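Local atomic coordinates of QdtA (Thermoanaerobacterium thermosaccharolyticum, PDB entry 4ZU5), a protein that belongs to the WxcM-like C-terminal family of the cupin clan, pairs as two beta-barrel subunits and binds thymidine. Residues Y50-L56 and T119-R123; L71-D75 and Y128-K133; N64-K68 and F102-L108; F31-Y37 and V110-Y116. The contacts are given in a common frame with arbitrary orientation. Residue numbers count along the deposited sequence, not the author numbering.

Contact 1: Y50-L56 and T119-R123; sequences YHSHKKL and TDYIR. Unlike the reference sequence in segment 50-56: Ser52 (reference Ala).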
loop_
_atom_site.group_PDB
_atom_site.type_symbol
_atom_site.label_atom_id
_atom_site.label_comp_id
_atom_site.label_asym_id
_atom_site.label_seq_id
_atom_site.Cartn_x
_atom_site.Cartn_y
_atom_site.Cartn_z
ATOM N N TYR A 50 -5.504 0.105 19.369
ATOM C CA TYR A 50 -5.375 0.577 20.743
ATOM C C TYR A 50 -4.115 1.416 20.869
ATOM O O TYR A 50 -3.252 1.122 21.704
ATOM C CB TYR A 50 -5.320 -0.586 21.756
ATOM C CG TYR A 50 -6.558 -1.470 21.780
ATOM C CD1 TYR A 50 -7.719 -1.099 22.459
ATOM C CD2 TYR A 50 -6.558 -2.692 21.120
ATOM C CE1 TYR A 50 -8.833 -1.933 22.503
ATOM C CE2 TYR A 50 -7.647 -3.531 21.169
ATOM C CZ TYR A 50 -8.775 -3.137 21.851
ATOM O OH TYR A 50 -9.856 -3.952 21.772
ATOM N N HIS A 51 -4.037 2.510 20.110
ATOM C CA HIS A 51 -2.893 3.406 20.226
ATOM C C HIS A 51 -3.164 4.745 19.585
ATOM O O HIS A 51 -4.204 4.954 18.952
ATOM C CB HIS A 51 -1.625 2.737 19.647
ATOM C CG HIS A 51 -1.619 2.635 18.154
ATOM N ND1 HIS A 51 -2.121 1.544 17.480
ATOM C CD2 HIS A 51 -1.228 3.516 17.204
ATOM C CE1 HIS A 51 -2.042 1.754 16.178
ATOM N NE2 HIS A 51 -1.515 2.948 15.986
ATOM N N SER A 52 -2.283 5.683 19.891
ATOM C CA SER A 52 -2.248 6.968 19.256
ATOM C C SER A 52 -0.792 7.404 18.999
ATOM O O SER A 52 0.165 6.653 19.254
ATOM C CB SER A 52 -2.956 7.992 20.130
ATOM O OG SER A 52 -3.074 9.254 19.462
ATOM N N HIS A 53 -0.622 8.616 18.476
ATOM C CA HIS A 53 0.708 9.202 18.290
ATOM C C HIS A 53 0.702 10.664 18.542
ATOM O O HIS A 53 -0.327 11.305 18.342
ATOM C CB HIS A 53 1.115 9.065 16.837
ATOM C CG HIS A 53 1.118 7.664 16.370
ATOM N ND1 HIS A 53 2.217 6.853 16.509
ATOM C CD2 HIS A 53 0.140 6.897 15.838
ATOM C CE1 HIS A 53 1.945 5.658 16.010
ATOM N NE2 HIS A 53 0.690 5.660 15.594
ATOM N N LYS A 54 1.864 11.210 18.849
ATOM C CA LYS A 54 1.985 12.672 18.974
ATOM C C LYS A 54 2.393 13.380 17.675
ATOM O O LYS A 54 2.041 14.534 17.453
ATOM C CB LYS A 54 2.995 13.078 20.058
ATOM C CG LYS A 54 2.825 12.457 21.446
ATOM C CD LYS A 54 3.653 11.172 21.669
ATOM C CE LYS A 54 5.016 11.366 22.340
ATOM N NZ LYS A 54 4.878 11.510 23.823
ATOM N N LYS A 55 3.185 12.739 16.830
ATOM C CA LYS A 55 3.788 13.478 15.702
ATOM C C LYS A 55 3.493 12.858 14.311
ATOM O O LYS A 55 3.730 13.464 13.286
ATOM C CB LYS A 55 5.308 13.536 15.912
ATOM C CG LYS A 55 5.691 14.579 16.968
ATOM C CD LYS A 55 6.984 14.310 17.722
ATOM C CE LYS A 55 7.964 13.470 16.915
ATOM N NZ LYS A 55 9.343 13.542 17.489
ATOM N N LEU A 56 3.054 11.630 14.296
ATOM C CA LEU A 56 2.844 10.861 13.093
ATOM C C LEU A 56 1.524 11.236 12.395
ATOM O O LEU A 56 0.506 11.435 13.043
ATOM C CB LEU A 56 2.824 9.391 13.482
ATOM C CG LEU A 56 2.732 8.392 12.337
ATOM C CD1 LEU A 56 3.977 8.508 11.461
ATOM C CD2 LEU A 56 2.569 6.958 12.798
ATOM N N THR A 119 9.005 5.628 20.611
ATOM C CA THR A 119 8.701 6.763 21.472
ATOM C C THR A 119 7.519 7.628 21.048
ATOM O O THR A 119 7.177 8.560 21.759
ATOM C CB THR A 119 9.906 7.709 21.680
ATOM O OG1 THR A 119 10.047 8.646 20.602
ATOM C CG2 THR A 119 11.214 6.933 21.883
ATOM N N ASP A 120 6.948 7.420 19.863
ATOM C CA ASP A 120 5.815 8.248 19.464
ATOM C C ASP A 120 4.587 7.384 19.421
ATOM O O ASP A 120 3.542 7.838 18.997
ATOM C CB ASP A 120 6.080 8.893 18.088
ATOM C CG ASP A 120 4.984 9.853 17.664
ATOM O OD1 ASP A 120 4.562 10.685 18.503
ATOM O OD2 ASP A 120 4.486 9.718 16.522
ATOM N N TYR A 121 4.729 6.122 19.813
ATOM C CA TYR A 121 3.618 5.188 19.789
ATOM C C TYR A 121 3.051 5.269 21.184
ATOM O O TYR A 121 3.666 4.740 22.083
ATOM C CB TYR A 121 4.115 3.756 19.556
ATOM C CG TYR A 121 3.552 3.057 18.357
ATOM C CD1 TYR A 121 4.177 3.190 17.110
ATOM C CD2 TYR A 121 2.424 2.246 18.451
ATOM C CE1 TYR A 121 3.686 2.557 15.977
ATOM C CE2 TYR A 121 1.925 1.586 17.326
ATOM C CZ TYR A 121 2.562 1.742 16.083
ATOM O OH TYR A 121 2.121 1.095 14.930
ATOM N N ILE A 122 1.960 6.001 21.389
ATOM C CA ILE A 122 1.318 6.064 22.692
ATOM C C ILE A 122 0.428 4.844 22.876
ATOM O O ILE A 122 -0.600 4.695 22.204
ATOM C CB ILE A 122 0.424 7.284 22.852
ATOM C CG1 ILE A 122 1.216 8.578 22.656
ATOM C CG2 ILE A 122 -0.207 7.266 24.236
ATOM C CD1 ILE A 122 0.321 9.802 22.617
ATOM N N ARG A 123 0.811 3.959 23.790
ATOM C CA ARG A 123 0.025 2.755 24.046
ATOM C C ARG A 123 -0.728 2.803 25.382
ATOM O O ARG A 123 -1.627 2.034 25.616
ATOM C CB ARG A 123 0.929 1.529 24.027
ATOM C CG ARG A 123 1.259 1.094 22.615
ATOM C CD ARG A 123 2.519 0.237 22.539
ATOM N NE ARG A 123 2.932 0.064 21.147
ATOM C CZ ARG A 123 2.180 -0.515 20.210
ATOM N NH1 ARG A 123 0.980 -1.019 20.501
ATOM N NH2 ARG A 123 2.629 -0.597 18.967
HETATM O O HOH W 1 -2.747 0.037 24.060
#

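Contact 2: L71-D75 and Y128-K133; sequences LKIPD and YIDEAK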
loop_
_atom_site.group_PDB
_atom_site.type_symbol
_atom_site.label_atom_id
_atom_site.label_comp_id
_atom_site.label_asym_id
_atom_site.label_seq_id
_atom_site.Cartn_x
_atom_site.Cartn_y
_atom_site.Cartn_z
ATOM N N LEU A 71 -12.490 5.688 16.101
ATOM C CA LEU A 71 -11.672 6.834 16.366
ATOM C C LEU A 71 -12.196 7.509 17.619
ATOM O O LEU A 71 -13.403 7.721 17.771
ATOM C CB LEU A 71 -11.755 7.854 15.225
ATOM C CG LEU A 71 -11.484 7.233 13.857
ATOM C CD1 LEU A 71 -12.035 8.109 12.738
ATOM C CD2 LEU A 71 -10.000 7.048 13.736
ATOM N N LYS A 72 -11.277 7.917 18.475
ATOM C CA LYS A 72 -11.709 8.691 19.611
ATOM C C LYS A 72 -10.720 9.701 20.136
ATOM O O LYS A 72 -9.504 9.539 20.076
ATOM C CB LYS A 72 -12.210 7.729 20.687
ATOM C CG LYS A 72 -11.419 7.629 21.961
ATOM C CD LYS A 72 -11.692 6.247 22.533
ATOM C CE LYS A 72 -12.645 6.293 23.719
ATOM N NZ LYS A 72 -12.707 4.896 24.228
ATOM N N ILE A 73 -11.280 10.794 20.634
ATOM C CA ILE A 73 -10.552 11.777 21.365
ATOM C C ILE A 73 -11.438 12.002 22.596
ATOM O O ILE A 73 -12.566 11.506 22.659
ATOM C CB ILE A 73 -10.400 13.086 20.549
ATOM C CG1 ILE A 73 -11.755 13.725 20.192
ATOM C CG2 ILE A 73 -9.700 12.782 19.239
ATOM C CD1 ILE A 73 -11.657 15.040 19.422
ATOM N N PRO A 74 -10.977 12.839 23.508
ATOM C CA PRO A 74 -11.786 13.000 24.710
ATOM C C PRO A 74 -13.198 13.476 24.373
ATOM O O PRO A 74 -13.390 14.381 23.550
ATOM C CB PRO A 74 -10.989 14.024 25.514
ATOM C CG PRO A 74 -9.580 13.750 25.105
ATOM C CD PRO A 74 -9.690 13.537 23.621
ATOM N N ASP A 75 -14.173 12.764 24.931
ATOM C CA ASP A 75 -15.574 13.135 24.839
ATOM C C ASP A 75 -16.138 12.841 23.466
ATOM O O ASP A 75 -17.308 13.069 23.245
ATOM C CB ASP A 75 -15.768 14.627 25.159
ATOM C CG ASP A 75 -15.428 14.980 26.619
ATOM O OD1 ASP A 75 -15.583 14.104 27.496
ATOM O OD2 ASP A 75 -15.019 16.138 26.890
ATOM N N TYR A 128 -2.462 8.771 27.036
ATOM C CA TYR A 128 -3.104 9.315 25.864
ATOM C C TYR A 128 -4.084 10.383 26.318
ATOM O O TYR A 128 -4.012 11.531 25.911
ATOM C CB TYR A 128 -3.852 8.262 25.033
ATOM C CG TYR A 128 -4.781 8.911 24.070
ATOM C CD1 TYR A 128 -4.287 9.601 22.976
ATOM C CD2 TYR A 128 -6.131 8.980 24.318
ATOM C CE1 TYR A 128 -5.119 10.334 22.167
ATOM C CE2 TYR A 128 -6.972 9.699 23.501
ATOM C CZ TYR A 128 -6.462 10.362 22.401
ATOM O OH TYR A 128 -7.337 11.093 21.634
ATOM N N ILE A 129 -5.024 9.990 27.171
ATOM C CA ILE A 129 -6.089 10.888 27.590
ATOM C C ILE A 129 -5.570 12.157 28.228
ATOM O O ILE A 129 -6.111 13.220 27.978
ATOM C CB ILE A 129 -7.054 10.192 28.589
ATOM C CG1 ILE A 129 -7.810 9.053 27.892
ATOM C CG2 ILE A 129 -8.068 11.175 29.163
ATOM C CD1 ILE A 129 -8.817 9.517 26.852
ATOM N N ASP A 130 -4.567 12.044 29.075
ATOM C CA ASP A 130 -3.985 13.222 29.672
ATOM C C ASP A 130 -3.481 14.148 28.586
ATOM O O ASP A 130 -3.808 15.317 28.610
ATOM C CB ASP A 130 -2.820 12.872 30.585
ATOM C CG ASP A 130 -3.297 12.424 31.965
ATOM O OD1 ASP A 130 -4.435 12.764 32.378
ATOM O OD2 ASP A 130 -2.513 11.715 32.619
ATOM N N GLU A 131 -2.615 13.639 27.713
ATOM C CA GLU A 131 -2.069 14.476 26.614
ATOM C C GLU A 131 -3.188 15.055 25.741
ATOM O O GLU A 131 -3.172 16.218 25.360
ATOM C CB GLU A 131 -1.130 13.667 25.713
ATOM C CG GLU A 131 0.175 13.200 26.332
ATOM C CD GLU A 131 0.884 14.298 27.107
ATOM O OE1 GLU A 131 1.733 14.963 26.475
ATOM O OE2 GLU A 131 0.564 14.515 28.312
ATOM N N ALA A 132 -4.167 14.237 25.391
ATOM C CA ALA A 132 -5.207 14.703 24.500
ATOM C C ALA A 132 -6.133 15.710 25.153
ATOM O O ALA A 132 -6.657 16.601 24.494
ATOM C CB ALA A 132 -6.003 13.514 23.977
ATOM N N LYS A 133 -6.387 15.585 26.449
ATOM C CA LYS A 133 -7.191 16.604 27.123
ATOM C C LYS A 133 -6.518 17.971 27.068
ATOM O O LYS A 133 -7.195 18.973 26.915
ATOM C CB LYS A 133 -7.513 16.220 28.581
ATOM C CG LYS A 133 -8.790 15.397 28.725
ATOM C CD LYS A 133 -8.853 14.650 30.046
ATOM C CE LYS A 133 -10.222 14.062 30.370
ATOM N NZ LYS A 133 -10.078 13.157 31.571
#

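Contact 3: N64-K68 and F102-L108; sequences NGSVK and FTEGCVL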
loop_
_atom_site.group_PDB
_atom_site.type_symbol
_atom_site.label_atom_id
_atom_site.label_comp_id
_atom_site.label_asym_id
_atom_site.label_seq_id
_atom_site.Cartn_x
_atom_site.Cartn_y
_atom_site.Cartn_z
ATOM N N ASN A 64 -9.484 -4.206 0.134
ATOM C CA ASN A 64 -10.360 -5.331 -0.177
ATOM C C ASN A 64 -11.182 -5.628 1.080
ATOM O O ASN A 64 -10.698 -5.500 2.221
ATOM C CB ASN A 64 -9.568 -6.578 -0.521
ATOM C CG ASN A 64 -10.459 -7.664 -1.089
ATOM O OD1 ASN A 64 -11.225 -7.457 -2.047
ATOM N ND2 ASN A 64 -10.382 -8.818 -0.472
ATOM N N GLY A 65 -12.451 -5.935 0.856
ATOM C CA GLY A 65 -13.369 -6.186 1.962
ATOM C C GLY A 65 -13.741 -4.912 2.695
ATOM O O GLY A 65 -13.890 -3.856 2.084
ATOM N N SER A 66 -13.921 -5.061 4.001
ATOM C CA SER A 66 -14.344 -3.989 4.865
ATOM C C SER A 66 -13.789 -4.156 6.266
ATOM O O SER A 66 -13.472 -5.276 6.711
ATOM C CB SER A 66 -15.885 -3.981 4.870
ATOM O OG SER A 66 -16.309 -3.925 6.212
ATOM N N VAL A 67 -13.608 -3.020 6.963
ATOM C CA VAL A 67 -13.071 -2.954 8.295
ATOM C C VAL A 67 -13.592 -1.652 8.915
ATOM O O VAL A 67 -13.800 -0.650 8.224
ATOM C CB VAL A 67 -11.521 -2.976 8.355
ATOM C CG1 VAL A 67 -10.932 -1.821 7.533
ATOM C CG2 VAL A 67 -11.000 -2.919 9.778
ATOM N N LYS A 68 -13.795 -1.707 10.215
ATOM C CA LYS A 68 -14.311 -0.592 10.986
ATOM C C LYS A 68 -13.239 0.016 11.857
ATOM O O LYS A 68 -12.485 -0.668 12.590
ATOM C CB LYS A 68 -15.523 -1.080 11.822
ATOM C CG LYS A 68 -16.803 -1.256 11.011
ATOM C CD LYS A 68 -17.940 -1.759 11.891
ATOM C CE LYS A 68 -19.106 -2.233 11.059
ATOM N NZ LYS A 68 -18.790 -3.568 10.507
ATOM N N PHE A 102 -12.949 -6.857 10.742
ATOM C CA PHE A 102 -12.275 -7.165 9.504
ATOM C C PHE A 102 -13.032 -8.301 8.817
ATOM O O PHE A 102 -13.201 -9.354 9.419
ATOM C CB PHE A 102 -10.863 -7.640 9.834
ATOM C CG PHE A 102 -9.922 -6.574 10.271
ATOM C CD1 PHE A 102 -9.872 -6.148 11.583
ATOM C CD2 PHE A 102 -8.976 -6.057 9.368
ATOM C CE1 PHE A 102 -8.926 -5.211 12.001
ATOM C CE2 PHE A 102 -8.052 -5.104 9.765
ATOM C CZ PHE A 102 -8.012 -4.685 11.093
ATOM N N THR A 103 -13.501 -8.093 7.595
ATOM C CA THR A 103 -14.077 -9.176 6.820
ATOM C C THR A 103 -13.046 -10.174 6.296
ATOM O O THR A 103 -11.823 -9.962 6.388
ATOM C CB THR A 103 -14.921 -8.654 5.660
ATOM O OG1 THR A 103 -14.098 -8.035 4.665
ATOM C CG2 THR A 103 -15.959 -7.679 6.150
ATOM N N GLU A 104 -13.544 -11.307 5.806
ATOM C CA GLU A 104 -12.688 -12.373 5.282
ATOM C C GLU A 104 -12.070 -11.811 4.017
ATOM O O GLU A 104 -12.778 -11.237 3.202
ATOM C CB GLU A 104 -13.514 -13.632 4.951
ATOM C CG GLU A 104 -12.802 -14.734 4.160
ATOM C CD GLU A 104 -11.740 -15.451 4.973
ATOM O OE1 GLU A 104 -11.687 -15.354 6.211
ATOM O OE2 GLU A 104 -10.939 -16.167 4.364
ATOM N N GLY A 105 -10.744 -11.895 3.901
ATOM C CA GLY A 105 -10.031 -11.336 2.742
ATOM C C GLY A 105 -9.658 -9.857 2.917
ATOM O O GLY A 105 -9.050 -9.272 2.038
ATOM N N CYS A 106 -9.992 -9.239 4.050
ATOM C CA CYS A 106 -9.733 -7.794 4.213
ATOM C C CYS A 106 -8.243 -7.482 4.149
ATOM O O CYS A 106 -7.415 -8.210 4.694
ATOM C CB CYS A 106 -10.243 -7.314 5.552
ATOM S SG CYS A 106 -10.158 -5.516 5.809
ATOM N N VAL A 107 -7.928 -6.324 3.592
ATOM C CA VAL A 107 -6.563 -5.835 3.523
ATOM C C VAL A 107 -6.618 -4.361 3.897
ATOM O O VAL A 107 -7.309 -3.606 3.211
ATOM C CB VAL A 107 -6.039 -5.842 2.087
ATOM C CG1 VAL A 107 -4.721 -5.130 2.028
ATOM C CG2 VAL A 107 -5.924 -7.245 1.513
ATOM N N LEU A 108 -5.957 -4.003 4.973
ATOM C CA LEU A 108 -5.878 -2.596 5.427
ATOM C C LEU A 108 -4.432 -2.116 5.165
ATOM O O LEU A 108 -3.490 -2.699 5.719
ATOM C CB LEU A 108 -6.117 -2.585 6.918
ATOM C CG LEU A 108 -6.142 -1.196 7.589
ATOM C CD1 LEU A 108 -7.025 -0.221 6.828
ATOM C CD2 LEU A 108 -6.491 -1.214 9.074
#

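Contact 4: F31-Y37 and V110-Y116; sequences FDIKRVY and VLASEYY. Unlike the reference sequence in segment 110-116: Tyr116 (reference Cys).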
loop_
_atom_site.group_PDB
_atom_site.type_symbol
_atom_site.label_atom_id
_atom_site.label_comp_id
_atom_site.label_asym_id
_atom_site.label_seq_id
_atom_site.Cartn_x
_atom_site.Cartn_y
_atom_site.Cartn_z
ATOM N N PHE A 31 1.585 14.449 2.952
ATOM C CA PHE A 31 2.929 14.182 3.483
ATOM C C PHE A 31 3.707 13.244 2.568
ATOM O O PHE A 31 3.113 12.641 1.702
ATOM C CB PHE A 31 2.834 13.615 4.920
ATOM C CG PHE A 31 1.958 12.395 5.070
ATOM C CD1 PHE A 31 2.444 11.130 4.841
ATOM C CD2 PHE A 31 0.648 12.511 5.543
ATOM C CE1 PHE A 31 1.649 10.016 5.034
ATOM C CE2 PHE A 31 -0.137 11.417 5.741
ATOM C CZ PHE A 31 0.334 10.166 5.455
ATOM N N ASP A 32 5.023 13.142 2.723
ATOM C CA ASP A 32 5.799 12.126 2.001
ATOM C C ASP A 32 5.647 10.819 2.726
ATOM O O ASP A 32 5.652 10.763 3.965
ATOM C CB ASP A 32 7.304 12.415 2.012
ATOM C CG ASP A 32 7.689 13.552 1.096
ATOM O OD1 ASP A 32 7.509 13.400 -0.132
ATOM O OD2 ASP A 32 8.181 14.568 1.638
ATOM N N ILE A 33 5.607 9.750 1.954
ATOM C CA ILE A 33 5.477 8.406 2.491
ATOM C C ILE A 33 6.870 7.870 2.885
ATOM O O ILE A 33 7.701 7.537 2.014
ATOM C CB ILE A 33 4.848 7.477 1.441
ATOM C CG1 ILE A 33 3.549 8.068 0.865
ATOM C CG2 ILE A 33 4.642 6.090 2.015
ATOM C CD1 ILE A 33 3.070 7.398 -0.400
ATOM N N LYS A 34 7.119 7.782 4.185
ATOM C CA LYS A 34 8.387 7.231 4.682
ATOM C C LYS A 34 8.219 5.738 4.938
ATOM O O LYS A 34 9.195 4.990 4.976
ATOM C CB LYS A 34 8.882 7.939 5.952
ATOM C CG LYS A 34 9.058 9.444 5.796
ATOM C CD LYS A 34 10.509 9.801 5.538
ATOM C CE LYS A 34 10.808 11.256 5.919
ATOM N NZ LYS A 34 10.144 12.181 4.948
ATOM N N ARG A 35 6.972 5.306 5.142
ATOM C CA ARG A 35 6.696 3.952 5.571
ATOM C C ARG A 35 5.305 3.499 5.163
ATOM O O ARG A 35 4.403 4.302 5.181
ATOM C CB ARG A 35 6.739 3.890 7.084
ATOM C CG ARG A 35 6.205 2.558 7.602
ATOM C CD ARG A 35 6.529 2.369 9.073
ATOM N NE ARG A 35 6.313 3.610 9.809
ATOM C CZ ARG A 35 5.573 3.661 10.909
ATOM N NH1 ARG A 35 5.435 4.820 11.572
ATOM N NH2 ARG A 35 5.058 2.518 11.373
ATOM N N VAL A 36 5.155 2.233 4.794
ATOM C CA VAL A 36 3.838 1.659 4.615
ATOM C C VAL A 36 3.809 0.375 5.413
ATOM O O VAL A 36 4.845 -0.212 5.753
ATOM C CB VAL A 36 3.419 1.381 3.172
ATOM C CG1 VAL A 36 3.536 2.558 2.216
ATOM C CG2 VAL A 36 4.165 0.199 2.638
ATOM N N TYR A 37 2.613 0.026 5.859
ATOM C CA TYR A 37 2.389 -1.297 6.351
ATOM C C TYR A 37 1.006 -1.764 6.069
ATOM O O TYR A 37 0.115 -0.978 5.779
ATOM C CB TYR A 37 2.737 -1.404 7.837
ATOM C CG TYR A 37 1.926 -0.561 8.790
ATOM C CD1 TYR A 37 0.781 -1.047 9.334
ATOM C CD2 TYR A 37 2.318 0.720 9.151
ATOM C CE1 TYR A 37 0.027 -0.312 10.223
ATOM C CE2 TYR A 37 1.575 1.471 10.054
ATOM C CZ TYR A 37 0.442 0.919 10.610
ATOM O OH TYR A 37 -0.335 1.628 11.473
ATOM N N VAL A 110 -1.707 1.093 5.406
ATOM C CA VAL A 110 -1.466 2.335 6.101
ATOM C C VAL A 110 -0.246 2.990 5.468
ATOM O O VAL A 110 0.766 2.355 5.301
ATOM C CB VAL A 110 -1.216 2.076 7.596
ATOM C CG1 VAL A 110 -0.922 3.370 8.371
ATOM C CG2 VAL A 110 -2.415 1.290 8.176
ATOM N N LEU A 111 -0.375 4.262 5.113
ATOM C CA LEU A 111 0.728 5.098 4.703
ATOM C C LEU A 111 1.083 6.042 5.856
ATOM O O LEU A 111 0.203 6.582 6.489
ATOM C CB LEU A 111 0.335 5.953 3.503
ATOM C CG LEU A 111 -0.442 5.232 2.407
ATOM C CD1 LEU A 111 -0.910 6.192 1.311
ATOM C CD2 LEU A 111 0.308 4.055 1.845
ATOM N N ALA A 112 2.361 6.229 6.154
ATOM C CA ALA A 112 2.818 6.883 7.362
ATOM C C ALA A 112 3.868 7.898 7.000
ATOM O O ALA A 112 4.709 7.634 6.136
ATOM C CB ALA A 112 3.403 5.868 8.334
ATOM N N SER A 113 3.809 9.034 7.684
ATOM C CA SER A 113 4.691 10.189 7.443
ATOM C C SER A 113 6.105 10.083 8.073
ATOM O O SER A 113 6.954 10.914 7.768
ATOM C CB SER A 113 4.028 11.486 7.946
ATOM O OG SER A 113 4.008 11.585 9.357
ATOM N N GLU A 114 6.334 9.096 8.917
ATOM C CA GLU A 114 7.639 8.890 9.503
ATOM C C GLU A 114 7.995 7.453 9.633
ATOM O O GLU A 114 7.160 6.573 9.716
ATOM C CB GLU A 114 7.703 9.497 10.905
ATOM C CG GLU A 114 7.414 10.974 10.950
ATOM C CD GLU A 114 8.479 11.828 10.297
ATOM O OE1 GLU A 114 9.583 11.321 9.941
ATOM O OE2 GLU A 114 8.161 13.026 10.152
ATOM N N TYR A 115 9.297 7.184 9.686
ATOM C CA TYR A 115 9.708 5.847 10.128
ATOM C C TYR A 115 9.214 5.557 11.532
ATOM O O TYR A 115 9.019 6.468 12.323
ATOM C CB TYR A 115 11.244 5.698 10.123
ATOM C CG TYR A 115 11.875 6.070 8.787
ATOM C CD1 TYR A 115 12.356 7.361 8.557
ATOM C CD2 TYR A 115 11.955 5.138 7.749
ATOM C CE1 TYR A 115 12.911 7.720 7.331
ATOM C CE2 TYR A 115 12.533 5.467 6.529
ATOM C CZ TYR A 115 13.007 6.758 6.318
ATOM O OH TYR A 115 13.587 7.110 5.110
ATOM N N TYR A 116 9.024 4.278 11.803
ATOM C CA TYR A 116 8.669 3.765 13.098
ATOM C C TYR A 116 9.521 4.331 14.205
ATOM O O TYR A 116 10.731 4.353 14.090
ATOM C CB TYR A 116 8.802 2.260 13.098
ATOM C CG TYR A 116 8.488 1.683 14.442
ATOM C CD1 TYR A 116 7.174 1.627 14.905
ATOM C CD2 TYR A 116 9.501 1.213 15.269
ATOM C CE1 TYR A 116 6.869 1.075 16.135
ATOM C CE2 TYR A 116 9.200 0.677 16.505
ATOM C CZ TYR A 116 7.889 0.616 16.933
ATOM O OH TYR A 116 7.615 0.075 18.160
HETATM O O HOH W 2 6.703 12.811 5.527
#

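Contact 1: Y50-L56 and T119-R123
Asp120 is the polar anchor of this contact. Its carboxylate reaches the turn that follows strand 47-53, where OD1 accepts hydrogen bonds from Lys54 N (2.8 Å) and Lys55 N (3.0 Å), while OD2 receives only weak ones from Lys55 N and Leu56 N, both at 3.3 Å. A short acidic side chain suits this place because it can gather several backbone NH groups at once. Ile122 is held by its backbone: Ser52 N donates to Ile122 O (3.0 Å) and Ile122 N to Ser52 O (2.9 Å), an antiparallel hydrogen-bonded pair that adds the short strand 121-122 to the edge of a cupin-barrel sheet. Its branched side chain meets the aliphatic part of Lys54 (CG1 to CD 3.7 Å) and packs on Phe127 and Tyr128 of helix 125-136. His51 and His53 form an aromatic cluster with Tyr121, His53 presenting its edge to the tyrosine face (centroids 4.7 Å apart, planes at 76°). Tyr121 also lines the thymidine pocket, and His53 ND1 donates to Asp120 O at 3.0 Å.

Contact 2: L71-D75 and Y128-K133
Here the C-terminal helix of a cupin-type beta-barrel packs against the end of a strand, with residues 128-133 of helix 125-136 lying beside the exit from strand 67-73. Pro74, just past that strand, is the centre of the contact: its CA-to-CB bond points at the helix and its ring, puckered C-gamma exo, lays CD against Ala132 CB at 3.7 Å. The small alanine methyl leaves room for the compact, puckered proline ring to come close to the helix. One residue on, Lys133 (chi1 m, then t throughout) extends its chain, meeting the proline with its backbone N (3.9 Å from Pro74 CG) and its own CG (4.1 Å from Pro74 CG). Tyr128 has chi1 near t (165°), which brings the end of the ring nearer the strand although its CA-to-CB bond points sideways; its hydroxyl is hydrogen-bonded to Leu94 O. Ile73, with chi1 p, turns the end of its side chain away from these helix residues and packs on Phe136 and Leu2. Its backbone still meets the tyrosine near the ring plane, with Ile73 CA 3.3 Å from Tyr128 OH.

Contact 3: N64-K68 and F102-L108
Phe102 opens the segment with its ring face packed against Val67, whose CG2 sits 3.5 Å from the ring centroid and almost on the ring normal, a CH-pi contact that suits a branched aliphatic residue over an aromatic face. Thr103 then pairs with Ser66 through both backbone and side chain: Thr103 N donates to Ser66 O (3.0 Å), and Thr103 OG1 accepts from Ser66 N (3.1 Å). A type II beta turn runs from Thr103 to Cys106, with Gly105 tolerating the positive phi and offering its carbonyl O to Asn64 ND2 at 2.9 Å. Gly65 fits for a steric reason, since a CB there would collide with Thr103 OG1. Cys106 packs its SG on Val67 CB (3.8 Å), and Val107 N donates to Asn64 O (3.2 Å). Leu108 extends the apolar patch, its CD1 4.3 Å from Val67 CG1. The contact spans the two sheets of the cupin barrel: Val67 bonds to Leu82 of strand 76-82, Val107 to Leu63 of strand 58-64, and Asn64 packs on Asn64 of the second subunit.

Contact 4: F31-Y37 and V110-Y116
Val36 and Leu111 meet at the apolar centre, CG1 to CD2 at 3.6 Å, as an antiparallel non-hydrogen-bonded pair whose CA atoms are 4.6 Å apart; beta-branched and leucine side chains fill such a place without leaving polar groups buried. On the other face of the sheet, Val110 CB lies over the ring of Tyr37, 3.7 Å from its centroid. Phe31 comes in from the loop before the strand and receives Ser113 CB over its ring face, where the small serine leaves room for the aromatic. The backbone joins the strands on both sides of the central pair: Tyr37 N donates to Val110 O (3.0 Å), Val110 N to Tyr37 O (2.8 Å) and Ala112 N to Arg35 O (3.0 Å). Lys34 and Arg35 both face Ala112, a classic beta bulge, so Ala112 O takes Lys34 N at 3.1 Å and a weak bond from Arg35 N at 3.4 Å. Farther out, Lys34 CB rests over the Tyr115 ring, and the Arg35 guanidinium reaches Glu114 O through NE and NH1, each at 3.1 Å. Its several donors suit it to hold this loop while, with Tyr116, it lines the thymidine pocket. Strand 107-112 lies between strands 35-40 and 58-64, and residues 35-37 pair antiparallel with a strand of the second subunit, carrying the sheet across the interface.

Overall arrangement
From the N terminus, contact 4 opens first at 31-37 and closes a long loop when the chain returns at 110-116. Contact 1 starts within that loop at 50-56 but closes beyond it at 119-123, so the two cross; they meet where Tyr116 touches Tyr121, beside the thymidine. Contact 3, from 64-68 to 102-108, lies wholly within the spans of both and joins the two sheets at the end of the barrel remote from contact 1. Contact 2 leaves the same strand, 67-73, at its other end and closes last, on the C-terminal helix, crossing the other three. Contacts 3 and 4 share strand 107-112 and touch the second subunit, whereas contacts 1 and 2 meet through Ser52, Ile122 and Tyr128.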